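Local coordinates for Tautomerase_3 domain-containing protein (Corynebacterium halotolerans YIM 70093 = DSM 44683, PDB 7M58) that belongs to the cis-3-chloroacrylic acid dehalogenase (cis-CaaD) family of the tautomerase superfamily and probably acts as a hydrolase, at residues 3-8 against 41-46; 9-14 against 61-66; 68-73 against 118-123; 80-85 against 100-105. One frame throughout, in Å; residues are numbered along the deposited sequence.

Contact 1. Residues 3-8 against 41-46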
# COMPACT_ATOMS: atom_id res chain seq x y z
N TYR A 3 9.87 3.34 0.79
CA TYR A 3 9.38 3.91 -0.45
C TYR A 3 9.07 2.80 -1.44
O TYR A 3 9.94 2.00 -1.78
CB TYR A 3 10.42 4.87 -1.03
CG TYR A 3 10.62 6.09 -0.18
CD1 TYR A 3 11.49 6.08 0.89
CD2 TYR A 3 9.91 7.26 -0.44
CE1 TYR A 3 11.67 7.19 1.68
CE2 TYR A 3 10.08 8.37 0.34
CZ TYR A 3 10.96 8.33 1.40
OH TYR A 3 11.14 9.44 2.19
N ALA A 4 7.82 2.74 -1.90
CA ALA A 4 7.45 1.88 -3.00
C ALA A 4 7.29 2.74 -4.25
O ALA A 4 6.62 3.77 -4.22
CB ALA A 4 6.18 1.09 -2.69
N VAL A 5 7.96 2.34 -5.32
CA VAL A 5 8.02 3.11 -6.56
C VAL A 5 7.38 2.27 -7.64
O VAL A 5 7.87 1.18 -7.95
CB VAL A 5 9.46 3.47 -6.95
CG1 VAL A 5 9.47 4.17 -8.29
CG2 VAL A 5 10.16 4.30 -5.85
N SER A 6 6.29 2.75 -8.21
CA SER A 6 5.56 2.02 -9.23
C SER A 6 5.76 2.70 -10.57
O SER A 6 5.56 3.92 -10.68
CB SER A 6 4.07 1.95 -8.90
OG SER A 6 3.85 1.14 -7.77
N SER A 7 6.15 1.91 -11.57
CA SER A 7 6.36 2.39 -12.93
C SER A 7 6.26 1.20 -13.88
O SER A 7 6.44 0.05 -13.46
CB SER A 7 7.71 3.07 -13.11
OG SER A 7 8.77 2.18 -12.81
N ARG A 8 5.96 1.50 -15.14
CA ARG A 8 6.01 0.49 -16.21
C ARG A 8 7.34 -0.24 -16.18
O ARG A 8 8.41 0.38 -16.19
CB ARG A 8 5.82 1.16 -17.56
CG ARG A 8 6.10 0.27 -18.75
CD ARG A 8 4.90 -0.52 -19.21
NE ARG A 8 4.95 -0.76 -20.66
CZ ARG A 8 5.60 -1.78 -21.22
NH1 ARG A 8 6.23 -2.68 -20.45
NH2 ARG A 8 5.60 -1.92 -22.54
N VAL A 41 13.69 0.83 -0.08
CA VAL A 41 13.12 1.24 -1.36
C VAL A 41 12.73 -0.01 -2.13
O VAL A 41 13.55 -0.93 -2.29
CB VAL A 41 14.09 2.08 -2.20
CG1 VAL A 41 13.46 2.39 -3.55
CG2 VAL A 41 14.46 3.37 -1.48
N ILE A 42 11.51 -0.04 -2.64
CA ILE A 42 11.02 -1.18 -3.39
C ILE A 42 10.52 -0.68 -4.74
O ILE A 42 9.83 0.34 -4.82
CB ILE A 42 9.93 -1.93 -2.62
CG1 ILE A 42 10.55 -2.66 -1.45
CG2 ILE A 42 9.28 -2.93 -3.51
CD1 ILE A 42 9.55 -2.92 -0.33
N PHE A 43 10.84 -1.42 -5.80
CA PHE A 43 10.40 -1.09 -7.15
C PHE A 43 9.38 -2.13 -7.59
O PHE A 43 9.72 -3.29 -7.82
CB PHE A 43 11.59 -1.04 -8.11
CG PHE A 43 12.46 0.14 -7.89
CD1 PHE A 43 12.12 1.38 -8.43
CD2 PHE A 43 13.61 0.03 -7.11
CE1 PHE A 43 12.91 2.50 -8.20
CE2 PHE A 43 14.41 1.15 -6.89
CZ PHE A 43 14.07 2.38 -7.43
N ASN A 44 8.13 -1.69 -7.72
CA ASN A 44 7.05 -2.49 -8.28
C ASN A 44 6.93 -2.18 -9.77
O ASN A 44 6.42 -1.12 -10.16
CB ASN A 44 5.73 -2.22 -7.56
CG ASN A 44 5.76 -2.68 -6.10
OD1 ASN A 44 5.92 -3.87 -5.82
ND2 ASN A 44 5.61 -1.74 -5.18
N ASP A 45 7.38 -3.10 -10.61
CA ASP A 45 7.30 -2.89 -12.04
C ASP A 45 5.96 -3.38 -12.57
O ASP A 45 5.48 -4.46 -12.20
CB ASP A 45 8.45 -3.60 -12.76
CG ASP A 45 9.80 -2.93 -12.49
OD1 ASP A 45 9.83 -1.78 -11.98
OD2 ASP A 45 10.84 -3.55 -12.80
N LEU A 46 5.38 -2.60 -13.47
CA LEU A 46 4.02 -2.82 -13.92
C LEU A 46 4.02 -3.31 -15.36
O LEU A 46 4.91 -2.97 -16.14
CB LEU A 46 3.21 -1.52 -13.82
CG LEU A 46 3.02 -0.93 -12.44
CD1 LEU A 46 2.35 0.44 -12.54
CD2 LEU A 46 2.21 -1.88 -11.57
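V5 and F43 lie side by side and point the same way from the sheet: the bump of V5 CB and CG1 sits against the CD1-CE1 side of the F43 ring, with F43 CD1 3.7 Å from V5 CB. F43 has CG anti to its carbonyl carbon (chi1 -71°), and its ring is oblique to V5 CB. Toward the start of the strands V41 continues this surface, and Y3 reaches on beyond it, its OH bonded to H28. At the far end S7 and D45 are smaller bumps on the same face, and D45 turns OD2 to a salt bridge with R17. The other face carries A4, I42, S6 and N44; here the N44 amide leans back toward A4, its ND2 3.8 Å from A4 CB. L46 rides over the backbone instead, its CB 3.6 Å from S7 O. Between the two faces the backbones are joined by alternating bonds, from I42 N to Y3 O (2.7 Å) through to L46 N to S7 O, the one from S7 N to N44 O being weak. V41 and I42 pair antiparallel with a strand of the second subunit. This is the parallel strand pair of a beta-alpha-beta unit, whose helix 14-31 packs on F43 and V5.

Contact 2. Residues 9-14 against 61-66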
# COMPACT_ATOMS: atom_id res chain seq x y z
N ALA A 9 7.28 -1.57 -16.11
CA ALA A 9 8.49 -2.37 -16.23
C ALA A 9 9.29 -1.92 -17.44
O ALA A 9 8.77 -1.84 -18.56
CB ALA A 9 8.15 -3.85 -16.35
N GLY A 10 10.57 -1.63 -17.21
CA GLY A 10 11.45 -1.13 -18.23
C GLY A 10 11.69 0.36 -18.16
O GLY A 10 12.68 0.84 -18.74
N LEU A 11 10.85 1.11 -17.46
CA LEU A 11 11.07 2.55 -17.39
C LEU A 11 12.32 2.88 -16.58
O LEU A 11 13.06 3.80 -16.94
CB LEU A 11 9.86 3.27 -16.80
CG LEU A 11 10.07 4.77 -16.59
CD1 LEU A 11 10.15 5.48 -17.94
CD2 LEU A 11 8.94 5.34 -15.74
N ILE A 12 12.55 2.17 -15.49
CA ILE A 12 13.69 2.46 -14.63
C ILE A 12 14.68 1.31 -14.75
O ILE A 12 14.47 0.24 -14.17
CB ILE A 12 13.25 2.68 -13.18
CG1 ILE A 12 12.06 3.65 -13.16
CG2 ILE A 12 14.43 3.22 -12.36
CD1 ILE A 12 11.47 4.01 -11.78
N ASP A 13 15.74 1.53 -15.55
CA ASP A 13 17.03 0.83 -15.52
C ASP A 13 17.39 0.24 -14.17
O ASP A 13 17.00 0.77 -13.13
CB ASP A 13 18.17 1.82 -15.81
CG ASP A 13 18.66 1.76 -17.20
OD1 ASP A 13 18.24 0.84 -17.93
OD2 ASP A 13 19.44 2.66 -17.58
N GLN A 14 18.23 -0.80 -14.16
CA GLN A 14 18.82 -1.18 -12.88
C GLN A 14 19.74 -0.09 -12.34
O GLN A 14 19.80 0.12 -11.12
CB GLN A 14 19.55 -2.51 -13.00
CG GLN A 14 20.10 -2.98 -11.66
CD GLN A 14 19.01 -3.14 -10.60
OE1 GLN A 14 17.94 -3.68 -10.86
NE2 GLN A 14 19.28 -2.66 -9.40
N GLY A 61 6.15 7.35 -19.47
CA GLY A 61 6.92 8.09 -18.49
C GLY A 61 6.09 8.59 -17.33
O GLY A 61 5.93 9.81 -17.16
N HIS A 62 5.55 7.68 -16.54
CA HIS A 62 4.77 8.03 -15.36
C HIS A 62 5.24 7.17 -14.20
O HIS A 62 5.40 5.95 -14.34
CB HIS A 62 3.27 7.83 -15.59
CG HIS A 62 2.43 8.23 -14.43
ND1 HIS A 62 2.05 9.54 -14.21
CD2 HIS A 62 1.92 7.51 -13.40
CE1 HIS A 62 1.34 9.60 -13.10
NE2 HIS A 62 1.24 8.38 -12.59
N VAL A 63 5.45 7.80 -13.04
CA VAL A 63 5.95 7.13 -11.86
C VAL A 63 5.09 7.53 -10.67
O VAL A 63 4.76 8.71 -10.50
CB VAL A 63 7.43 7.48 -11.60
CG1 VAL A 63 7.88 6.93 -10.25
CG2 VAL A 63 8.30 6.97 -12.71
N TRP A 64 4.72 6.56 -9.85
CA TRP A 64 4.01 6.82 -8.60
C TRP A 64 4.89 6.36 -7.45
O TRP A 64 5.38 5.22 -7.47
CB TRP A 64 2.65 6.12 -8.55
CG TRP A 64 1.87 6.36 -7.26
CD1 TRP A 64 1.54 7.58 -6.71
CD2 TRP A 64 1.33 5.37 -6.39
NE1 TRP A 64 0.81 7.39 -5.55
CE2 TRP A 64 0.68 6.05 -5.33
CE3 TRP A 64 1.33 3.97 -6.39
CZ2 TRP A 64 0.03 5.37 -4.28
CZ3 TRP A 64 0.70 3.31 -5.35
CH2 TRP A 64 0.06 4.01 -4.31
N ILE A 65 5.10 7.24 -6.48
CA ILE A 65 5.93 6.96 -5.31
C ILE A 65 5.00 6.93 -4.11
O ILE A 65 4.35 7.94 -3.80
CB ILE A 65 7.00 8.05 -5.12
CG1 ILE A 65 7.79 8.30 -6.40
CG2 ILE A 65 7.95 7.66 -4.00
CD1 ILE A 65 8.96 7.44 -6.57
N HIS A 66 4.95 5.80 -3.40
CA HIS A 66 4.21 5.68 -2.15
C HIS A 66 5.19 5.48 -1.00
O HIS A 66 5.94 4.51 -0.99
CB HIS A 66 3.23 4.51 -2.14
CG HIS A 66 2.46 4.42 -0.86
ND1 HIS A 66 1.20 4.97 -0.68
CD2 HIS A 66 2.80 3.88 0.34
CE1 HIS A 66 0.79 4.75 0.55
NE2 HIS A 66 1.74 4.09 1.19
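The nearest CA atoms, those of L11 and G61, are 7.0 Å apart, and the side chains of L11 and I12 reach across to the backbone of 61-62 and to V63, with no hydrogen bond between the segments. L11 does most of the touching. Its CG stands anti to the backbone N (chi1 175°), and from there the two methyls straddle different parts of the other segment. CD2 presses on V63 CG2 at 3.5 Å, the two side chains crossing obliquely, and also lies 3.9 Å from H62 O. CD1 comes instead over the bare backbone of G61, 4.2 Å from its CA. I12 adds a looser touch from the side, its CD1 4.4 Å from V63 CG2, so that this one valine methyl receives both loop residues. L93 and L95 pack on V63 as well, while I12 also leans on V5 and S7 of strand 2-8. H62 points away from the loop, its ring meeting W101 and its NE2 bonded to Q40 of the third subunit. The arrangement is that of a beta-alpha connection: the loop leaving strand 2-8 folds against the beginning of the antiparallel neighbour 63-70 before helix 14-31 starts.

Contact 3. Residues 68-73 against 118-123. With SO4 (sulfate ion), chain D.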
# COMPACT_ATOMS: atom_id res chain seq x y z
N ASP A 68 5.81 5.15 3.18
CA ASP A 68 5.29 4.97 4.53
C ASP A 68 6.33 5.54 5.49
O ASP A 68 7.47 5.05 5.55
CB ASP A 68 5.00 3.50 4.85
CG ASP A 68 3.76 2.92 4.09
OD1 ASP A 68 2.61 3.28 4.41
OD2 ASP A 68 3.95 2.06 3.19
N ILE A 69 5.96 6.59 6.22
CA ILE A 69 6.84 7.27 7.17
C ILE A 69 6.15 7.33 8.53
O ILE A 69 4.93 7.20 8.65
CB ILE A 69 7.24 8.69 6.71
CG1 ILE A 69 6.05 9.64 6.88
CG2 ILE A 69 7.79 8.68 5.28
CD1 ILE A 69 6.45 11.08 6.79
N ARG A 70 6.95 7.54 9.56
CA ARG A 70 6.41 7.67 10.91
C ARG A 70 5.62 8.96 11.08
O ARG A 70 5.99 10.02 10.54
CB ARG A 70 7.55 7.62 11.92
CG ARG A 70 7.91 6.23 12.30
CD ARG A 70 9.19 6.16 13.08
NE ARG A 70 10.30 6.73 12.33
CZ ARG A 70 11.46 7.09 12.86
NH1 ARG A 70 11.68 6.92 14.16
NH2 ARG A 70 12.40 7.64 12.10
N SER A 71 4.52 8.88 11.82
CA SER A 71 3.82 10.09 12.20
C SER A 71 4.61 10.82 13.30
O SER A 71 5.48 10.25 13.96
CB SER A 71 2.39 9.78 12.64
OG SER A 71 2.34 8.54 13.31
N GLY A 72 4.32 12.12 13.44
CA GLY A 72 4.98 12.96 14.43
C GLY A 72 5.95 13.97 13.86
O GLY A 72 6.57 14.72 14.63
N ARG A 73 6.09 14.04 12.54
CA ARG A 73 6.99 14.96 11.88
C ARG A 73 6.28 16.29 11.63
O ARG A 73 5.04 16.34 11.53
CB ARG A 73 7.49 14.38 10.55
CG ARG A 73 8.09 12.98 10.63
CD ARG A 73 9.54 13.01 10.19
NE ARG A 73 10.20 11.75 10.44
CZ ARG A 73 11.48 11.63 10.76
NH1 ARG A 73 12.24 12.71 10.87
NH2 ARG A 73 12.00 10.43 10.97
N LEU A 118 10.68 -2.75 17.55
CA LEU A 118 9.70 -1.71 17.28
C LEU A 118 10.42 -0.38 17.15
O LEU A 118 11.41 -0.13 17.84
CB LEU A 118 8.65 -1.64 18.38
CG LEU A 118 7.71 -2.85 18.32
CD1 LEU A 118 6.96 -3.07 19.62
CD2 LEU A 118 6.73 -2.68 17.17
N LEU A 119 9.98 0.43 16.22
CA LEU A 119 10.65 1.69 15.94
C LEU A 119 10.16 2.77 16.89
O LEU A 119 9.02 2.71 17.37
CB LEU A 119 10.40 2.14 14.51
CG LEU A 119 11.19 1.41 13.43
CD1 LEU A 119 11.20 2.20 12.12
CD2 LEU A 119 12.62 1.16 13.89
N PRO A 120 10.99 3.75 17.22
CA PRO A 120 10.53 4.81 18.12
C PRO A 120 9.93 5.98 17.36
O PRO A 120 9.98 6.05 16.13
CB PRO A 120 11.82 5.24 18.81
CG PRO A 120 12.81 5.16 17.66
CD PRO A 120 12.40 3.95 16.84
N GLU A 121 9.40 6.91 18.15
CA GLU A 121 9.18 8.29 17.74
C GLU A 121 10.31 8.86 16.89
O GLU A 121 11.50 8.62 17.16
CB GLU A 121 9.09 9.14 18.99
CG GLU A 121 9.09 10.60 18.76
CD GLU A 121 8.80 11.41 19.98
OE1 GLU A 121 8.02 10.92 20.81
OE2 GLU A 121 9.56 12.40 20.27
N PRO A 122 9.96 9.66 15.86
CA PRO A 122 10.97 10.37 15.07
C PRO A 122 11.72 11.34 15.96
O PRO A 122 11.13 12.04 16.77
CB PRO A 122 10.17 11.10 13.99
CG PRO A 122 8.75 10.97 14.42
CD PRO A 122 8.62 9.78 15.28
N GLY A 123 13.04 11.36 15.81
CA GLY A 123 13.90 12.17 16.65
C GLY A 123 14.53 11.42 17.81
O GLY A 123 15.49 11.92 18.41
S SO4 D . 10.52 7.82 9.09
O1 SO4 D . 9.53 8.80 9.72
O2 SO4 D . 10.10 7.53 7.68
O3 SO4 D . 10.59 6.53 9.88
O4 SO4 D . 11.88 8.44 8.92
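R70 supplies the hydrogen bond across this contact: NH1 reaches P120 O at 2.7 Å with an N-H...O angle of 163°. The oxygen lies in the guanidinium plane, though the donor sits about 40° above the plane of the carbonyl. The other polar links converge on a sulfate ion, probably from the crystallisation liquor. R70 gives it the backbone N (2.9 Å to O1); its NE also faces O3, but so closely that the detail is doubtful. R73 adds NE, 3.1 Å from O1, and H28 bonds to the ion too. The two guanidinium groups draw close, and E125 forms a salt bridge with R70 NH2 that probably offsets some of their charge. By packing, P122 lies over one face of each guanidinium, toward the rim: CA is 3.6 Å above the R70 plane and CB 3.4 Å above that of R73. Its CG also touches S71 O at 3.4 Å. Two arginines around an oxyanion are consistent with a carboxylate-binding pocket, as in cis-CaaD relatives. In the fold, the end of strand 63-70 and the turn after it meet the segment that leads from strand 117-118 to helix 125-129, where L119 and P120 rest on W128.

Contact 4. Residues 80-85 against 100-105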
# COMPACT_ATOMS: atom_id res chain seq x y z
N ASP A 80 8.22 19.48 2.51
CA ASP A 80 9.54 19.69 1.92
C ASP A 80 10.03 18.39 1.29
O ASP A 80 10.45 18.39 0.12
CB ASP A 80 10.49 20.14 3.04
CG ASP A 80 10.61 21.65 3.13
OD1 ASP A 80 10.08 22.38 2.25
OD2 ASP A 80 11.12 22.13 4.18
N LEU A 81 9.86 17.28 2.02
CA LEU A 81 10.18 15.96 1.48
C LEU A 81 9.39 15.65 0.21
O LEU A 81 9.94 15.12 -0.76
CB LEU A 81 9.92 14.90 2.53
CG LEU A 81 10.30 13.43 2.25
CD1 LEU A 81 11.80 13.22 2.20
CD2 LEU A 81 9.69 12.51 3.28
N LEU A 82 8.10 16.01 0.18
CA LEU A 82 7.29 15.75 -1.01
C LEU A 82 7.79 16.55 -2.20
O LEU A 82 7.99 16.01 -3.29
CB LEU A 82 5.82 16.06 -0.74
CG LEU A 82 4.94 14.98 -0.12
CD1 LEU A 82 3.84 15.61 0.67
CD2 LEU A 82 4.34 14.12 -1.22
N GLU A 83 7.97 17.86 -2.02
CA GLU A 83 8.39 18.69 -3.13
C GLU A 83 9.76 18.27 -3.65
O GLU A 83 10.01 18.27 -4.86
CB GLU A 83 8.40 20.15 -2.70
CG GLU A 83 7.03 20.65 -2.29
CD GLU A 83 7.01 22.15 -2.02
OE1 GLU A 83 7.93 22.65 -1.33
OE2 GLU A 83 6.09 22.83 -2.52
N GLN A 84 10.66 17.89 -2.75
CA GLN A 84 11.99 17.52 -3.19
C GLN A 84 12.01 16.15 -3.87
O GLN A 84 12.82 15.94 -4.79
CB GLN A 84 12.92 17.56 -1.99
CG GLN A 84 13.19 19.00 -1.53
CD GLN A 84 14.47 19.12 -0.71
OE1 GLN A 84 15.32 18.22 -0.71
NE2 GLN A 84 14.58 20.22 0.05
N ILE A 85 11.14 15.23 -3.45
CA ILE A 85 11.05 13.94 -4.13
C ILE A 85 10.52 14.12 -5.55
O ILE A 85 11.07 13.59 -6.51
CB ILE A 85 10.18 12.96 -3.33
CG1 ILE A 85 10.95 12.50 -2.09
CG2 ILE A 85 9.77 11.77 -4.18
CD1 ILE A 85 10.09 11.80 -1.05
N VAL A 100 5.81 12.59 -11.85
CA VAL A 100 6.26 11.89 -10.65
C VAL A 100 5.26 12.24 -9.56
O VAL A 100 5.29 13.34 -9.01
CB VAL A 100 7.69 12.25 -10.23
CG1 VAL A 100 8.09 11.46 -8.99
CG2 VAL A 100 8.69 12.02 -11.37
N TRP A 101 4.36 11.31 -9.26
CA TRP A 101 3.33 11.50 -8.24
C TRP A 101 3.77 10.85 -6.94
O TRP A 101 4.13 9.66 -6.93
CB TRP A 101 2.02 10.88 -8.71
CG TRP A 101 1.40 11.60 -9.82
CD1 TRP A 101 2.00 12.49 -10.65
CD2 TRP A 101 0.04 11.51 -10.22
NE1 TRP A 101 1.09 12.97 -11.56
CE2 TRP A 101 -0.12 12.38 -11.32
CE3 TRP A 101 -1.06 10.78 -9.77
CZ2 TRP A 101 -1.33 12.53 -11.97
CZ3 TRP A 101 -2.26 10.93 -10.41
CH2 TRP A 101 -2.39 11.81 -11.49
N VAL A 102 3.68 11.59 -5.84
CA VAL A 102 4.18 11.13 -4.54
C VAL A 102 3.06 11.21 -3.50
O VAL A 102 2.40 12.25 -3.37
CB VAL A 102 5.40 11.95 -4.08
CG1 VAL A 102 6.10 11.27 -2.91
CG2 VAL A 102 6.36 12.19 -5.23
N TYR A 103 2.85 10.11 -2.76
CA TYR A 103 1.93 10.05 -1.63
C TYR A 103 2.69 9.69 -0.36
O TYR A 103 3.52 8.78 -0.36
CB TYR A 103 0.86 8.99 -1.82
CG TYR A 103 -0.21 9.26 -2.82
CD1 TYR A 103 -0.10 10.27 -3.75
CD2 TYR A 103 -1.33 8.45 -2.86
CE1 TYR A 103 -1.08 10.48 -4.68
CE2 TYR A 103 -2.31 8.64 -3.77
CZ TYR A 103 -2.19 9.66 -4.68
OH TYR A 103 -3.21 9.84 -5.60
N VAL A 104 2.35 10.35 0.73
CA VAL A 104 2.96 10.06 2.02
C VAL A 104 1.89 9.57 2.98
O VAL A 104 0.97 10.33 3.33
CB VAL A 104 3.71 11.28 2.58
CG1 VAL A 104 3.98 11.14 4.07
CG2 VAL A 104 5.01 11.44 1.84
N ASN A 105 1.97 8.32 3.41
CA ASN A 105 1.11 7.79 4.46
C ASN A 105 1.93 7.76 5.73
O ASN A 105 3.10 7.36 5.71
CB ASN A 105 0.59 6.38 4.12
CG ASN A 105 -0.39 5.82 5.18
OD1 ASN A 105 -1.37 6.47 5.54
ND2 ASN A 105 -0.11 4.62 5.69
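L82 and I85 of helix 75-92 face the V100, V102 and V104 side of the strand, while its flat groups, W101 and Y103, are turned to the other side of the sheet. There W101 makes T-shaped contacts with H62 and with Y115 of the third subunit, and Y103 meets W64 in the same T-shaped way, its OH bonded to E114 of the third subunit. Between the two segments the side chains that meet are all aliphatic; the ring on the helix side is that of Y3, beside L81 and I85. L82 slides past V102 in the opposite direction, so that CD2 lies 3.4 Å from V102 O and 3.7 Å from V102 CB. Its CG then comes to 4.0 Å from V104 CG2, and the leucine spans two successive inward-facing valines. One turn on, I85 crosses V102 at about a right angle: CG2, anti to the backbone N, meets V102 CG2 at 3.6 Å. It also nears V102 CG1, a methyl it shares with L82 CD2. The carbonyl of I85 makes a looser touch with V100 CG1. Helix and strand run nearly antiparallel, at 159°, with axes 8.7 Å apart. The strand's other margin is hydrogen-bonded to the third subunit from V102 and V104. This is helix-on-sheet packing within the beta-alpha-beta unit of strand 63-70, helix 75-92 and strand 100-107, the second such unit of this tautomerase-superfamily chain.

Each contact uses at least one strand of the one mixed sheet. Contacts 1 and 2 are neighbours, centres 6 Å apart, sewn together by A4 N to H66 O at 2.7 Å; contact 4 joins contact 2 through I65 N to W101 O at 2.6 Å. Between contacts 1 and 4 the link is the Y3 ring, which packs on L81 and I85. Contact 3 lies at the opposite end of strand 63-70, its centre about 27 Å from that of contact 2. The Y3 side chain still comes within about 6 Å of the sulfate there, and Y3 OH bonds to H28, which itself bonds the ion, so Y3 probably serves as a second-shell residue if the sulfate marks the pocket.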